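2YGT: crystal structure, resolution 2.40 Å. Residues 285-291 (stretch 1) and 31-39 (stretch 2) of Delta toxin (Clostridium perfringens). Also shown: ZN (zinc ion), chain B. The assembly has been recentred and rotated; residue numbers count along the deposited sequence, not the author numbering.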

# COMPACT_ATOMS: atom_id res chain seq x y z
N LYS A 285 -11.37 5.57 24.02
CA LYS A 285 -12.16 4.36 23.82
C LYS A 285 -11.42 3.32 23.00
O LYS A 285 -11.91 2.21 22.81
CB LYS A 285 -13.49 4.70 23.14
CG LYS A 285 -14.35 5.70 23.91
CD LYS A 285 -15.62 6.02 23.13
CE LYS A 285 -16.42 7.14 23.81
NZ LYS A 285 -15.66 8.42 23.83
N HIS A 286 -10.23 3.67 22.52
CA HIS A 286 -9.44 2.78 21.67
C HIS A 286 -10.20 2.33 20.43
O HIS A 286 -10.30 1.14 20.15
CB HIS A 286 -8.97 1.55 22.45
CG HIS A 286 -8.33 1.86 23.76
ND1 HIS A 286 -8.82 1.39 24.96
CD2 HIS A 286 -7.24 2.60 24.06
CE1 HIS A 286 -8.05 1.82 25.95
NE2 HIS A 286 -7.09 2.56 25.43
N THR A 287 -10.75 3.29 19.68
CA THR A 287 -11.51 2.95 18.49
C THR A 287 -11.04 3.74 17.28
O THR A 287 -10.52 4.85 17.41
CB THR A 287 -13.03 3.21 18.68
OG1 THR A 287 -13.27 4.61 18.84
CG2 THR A 287 -13.57 2.45 19.89
N ILE A 288 -11.22 3.15 16.11
CA ILE A 288 -10.99 3.85 14.86
C ILE A 288 -12.25 3.75 14.02
O ILE A 288 -12.74 2.65 13.75
CB ILE A 288 -9.74 3.30 14.11
CG1 ILE A 288 -9.34 4.25 12.98
CG2 ILE A 288 -9.99 1.89 13.59
CD1 ILE A 288 -7.95 3.99 12.42
N ARG A 289 -12.80 4.89 13.64
CA ARG A 289 -14.07 4.94 12.92
C ARG A 289 -14.01 5.88 11.72
O ARG A 289 -13.47 6.98 11.81
CB ARG A 289 -15.19 5.42 13.86
CG ARG A 289 -15.51 4.50 15.02
CD ARG A 289 -16.62 5.11 15.87
NE ARG A 289 -17.01 4.26 17.00
CZ ARG A 289 -17.85 3.24 16.91
NH1 ARG A 289 -18.40 2.92 15.75
NH2 ARG A 289 -18.15 2.53 18.00
N GLN A 290 -14.57 5.44 10.60
CA GLN A 290 -14.71 6.32 9.44
C GLN A 290 -15.69 7.45 9.75
O GLN A 290 -16.74 7.22 10.35
CB GLN A 290 -15.18 5.53 8.22
CG GLN A 290 -15.36 6.38 6.98
CD GLN A 290 -15.86 5.58 5.79
OE1 GLN A 290 -16.32 4.45 5.94
NE2 GLN A 290 -15.78 6.18 4.61
N ILE A 291 -15.35 8.67 9.35
CA ILE A 291 -16.23 9.81 9.59
C ILE A 291 -16.48 10.60 8.31
O ILE A 291 -16.01 10.23 7.24
CB ILE A 291 -15.68 10.76 10.68
CG1 ILE A 291 -14.28 11.26 10.32
CG2 ILE A 291 -15.68 10.08 12.05
CD1 ILE A 291 -13.74 12.29 11.29
ZN ZN B . -5.49 4.13 25.90
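Stretch 2 31-39: KYSSTDSAT

Stretch 2 is strand throughout, and it runs alongside the strand that begins at Thr287 in nearly the same direction: the two N-to-C axes differ by 11° and approach to 6.0 Å. The register follows from the nearest CA atoms, His286 CA to Tyr32 CA at 6.2 Å, Thr287 CA to Ser34 CA at 5.4 Å and Arg289 CA to Asp36 CA at 6.2 Å. No hydrogen bond joins the two backbones directly; the bonds that cross run from main-chain nitrogens of stretch 1 to side chains of stretch 2.

Strand alternation explains which side chains take part. The CA-to-CB bonds of Tyr32, Ser34, Asp36 and Ala38 point toward stretch 1, while those of Lys31, Ser33, Thr35, Ser37 and Thr39 point away. Ser34 has chi1 at -172° (t), which places OG 3.0 Å from Ile288 N; the N-H...O angle of 150° supports a hydrogen bond with the amide as donor. Two residues on, Asp36 repeats the pattern. Its chi1 of -156° (t) and chi2 of 12° bring OD2 to 2.9 Å from Gln290 N, again at 150°, while OD1 receives a weak bond from Ser37 N (3.0 Å, 127°). The CA-to-CB bond of Ile288 points sideways, and its CG2 lies 3.6 Å from Ser34 OG and 4.2 Å from Asp36 CB.

At the start of the contact His286 precedes the strand, with phi/psi of 56/52 rather than extended values. Its CA-to-CB bond points toward stretch 2, and chi1 of -50° (m) with chi2 of 121° lays the imidazole over a face of the Tyr32 ring. Tyr32 is also m, at -58°, with chi2 of -89°. Centroids 3.7 Å apart and planes inclined by 5° define an offset stack, in which His286 CE1 comes to 3.2 Å from Tyr32 CE2. The same imidazole coordinates zinc, with NE2 2.3 Å from ZN, so the ring is held by metal and stack together; another ligand comes from elsewhere in the structure. Nearby, a water donates to both His286 O (2.7 Å from the water O) and Ser33 O (3.1 Å), bridging the main chains.

At the far end Gln290 is extended, chi1 180° and chi2 -179° (both t), and its OE1 reaches 3.3 Å from Ala38 CB, a packing contact. Its NE2 donates to a second water (3.0 Å to the water O), which in turn donates to Thr39 O (2.9 Å). The two stretches together bury 449 Å².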

# COMPACT_ATOMS: atom_id res chain seq x y z
N LYS A 31 -2.58 -3.60 25.13
CA LYS A 31 -2.78 -3.28 23.72
C LYS A 31 -4.23 -3.50 23.31
O LYS A 31 -4.76 -4.60 23.47
CB LYS A 31 -1.86 -4.13 22.84
CG LYS A 31 -1.98 -3.82 21.36
CD LYS A 31 -1.18 -4.80 20.51
CE LYS A 31 -1.87 -6.15 20.42
NZ LYS A 31 -1.17 -7.06 19.48
N TYR A 32 -4.86 -2.46 22.79
CA TYR A 32 -6.25 -2.54 22.35
C TYR A 32 -6.34 -2.48 20.84
O TYR A 32 -5.77 -1.59 20.21
CB TYR A 32 -7.07 -1.40 22.97
CG TYR A 32 -7.04 -1.38 24.48
CD1 TYR A 32 -7.98 -2.09 25.22
CD2 TYR A 32 -6.08 -0.65 25.16
CE1 TYR A 32 -7.95 -2.08 26.61
CE2 TYR A 32 -6.04 -0.63 26.55
CZ TYR A 32 -6.98 -1.35 27.27
OH TYR A 32 -6.95 -1.33 28.64
N SER A 33 -7.05 -3.43 20.25
CA SER A 33 -7.21 -3.50 18.80
C SER A 33 -8.53 -2.93 18.31
O SER A 33 -9.57 -3.09 18.95
CB SER A 33 -7.05 -4.95 18.32
OG SER A 33 -5.71 -5.39 18.47
N SER A 34 -8.49 -2.26 17.16
CA SER A 34 -9.70 -1.75 16.54
C SER A 34 -9.59 -1.86 15.02
O SER A 34 -8.57 -1.51 14.43
CB SER A 34 -9.95 -0.30 16.96
OG SER A 34 -11.21 0.16 16.52
N THR A 35 -10.64 -2.37 14.38
CA THR A 35 -10.65 -2.56 12.94
C THR A 35 -11.86 -1.92 12.27
O THR A 35 -13.00 -2.11 12.71
CB THR A 35 -10.62 -4.05 12.55
OG1 THR A 35 -9.38 -4.63 12.97
CG2 THR A 35 -10.75 -4.21 11.05
N ASP A 36 -11.62 -1.16 11.21
CA ASP A 36 -12.70 -0.60 10.42
C ASP A 36 -12.45 -0.79 8.93
O ASP A 36 -11.30 -0.79 8.48
CB ASP A 36 -12.91 0.87 10.75
CG ASP A 36 -14.31 1.33 10.44
OD1 ASP A 36 -15.16 0.45 10.20
OD2 ASP A 36 -14.55 2.56 10.44
N SER A 37 -13.53 -0.95 8.17
CA SER A 37 -13.43 -1.14 6.73
C SER A 37 -14.30 -0.15 5.97
O SER A 37 -15.41 0.17 6.40
CB SER A 37 -13.82 -2.58 6.34
OG SER A 37 -12.77 -3.49 6.63
N ALA A 38 -13.79 0.33 4.84
CA ALA A 38 -14.53 1.26 4.00
C ALA A 38 -14.38 0.91 2.53
O ALA A 38 -13.32 0.46 2.08
CB ALA A 38 -14.09 2.69 4.27
N THR A 39 -15.45 1.11 1.77
CA THR A 39 -15.43 0.88 0.33
C THR A 39 -15.63 2.21 -0.40
O THR A 39 -16.49 3.01 -0.03
CB THR A 39 -16.51 -0.12 -0.11
OG1 THR A 39 -16.30 -1.38 0.55
CG2 THR A 39 -16.45 -0.34 -1.61
O HOH W 1 -10.69 -1.30 21.17
O HOH W 2 -16.72 5.15 1.94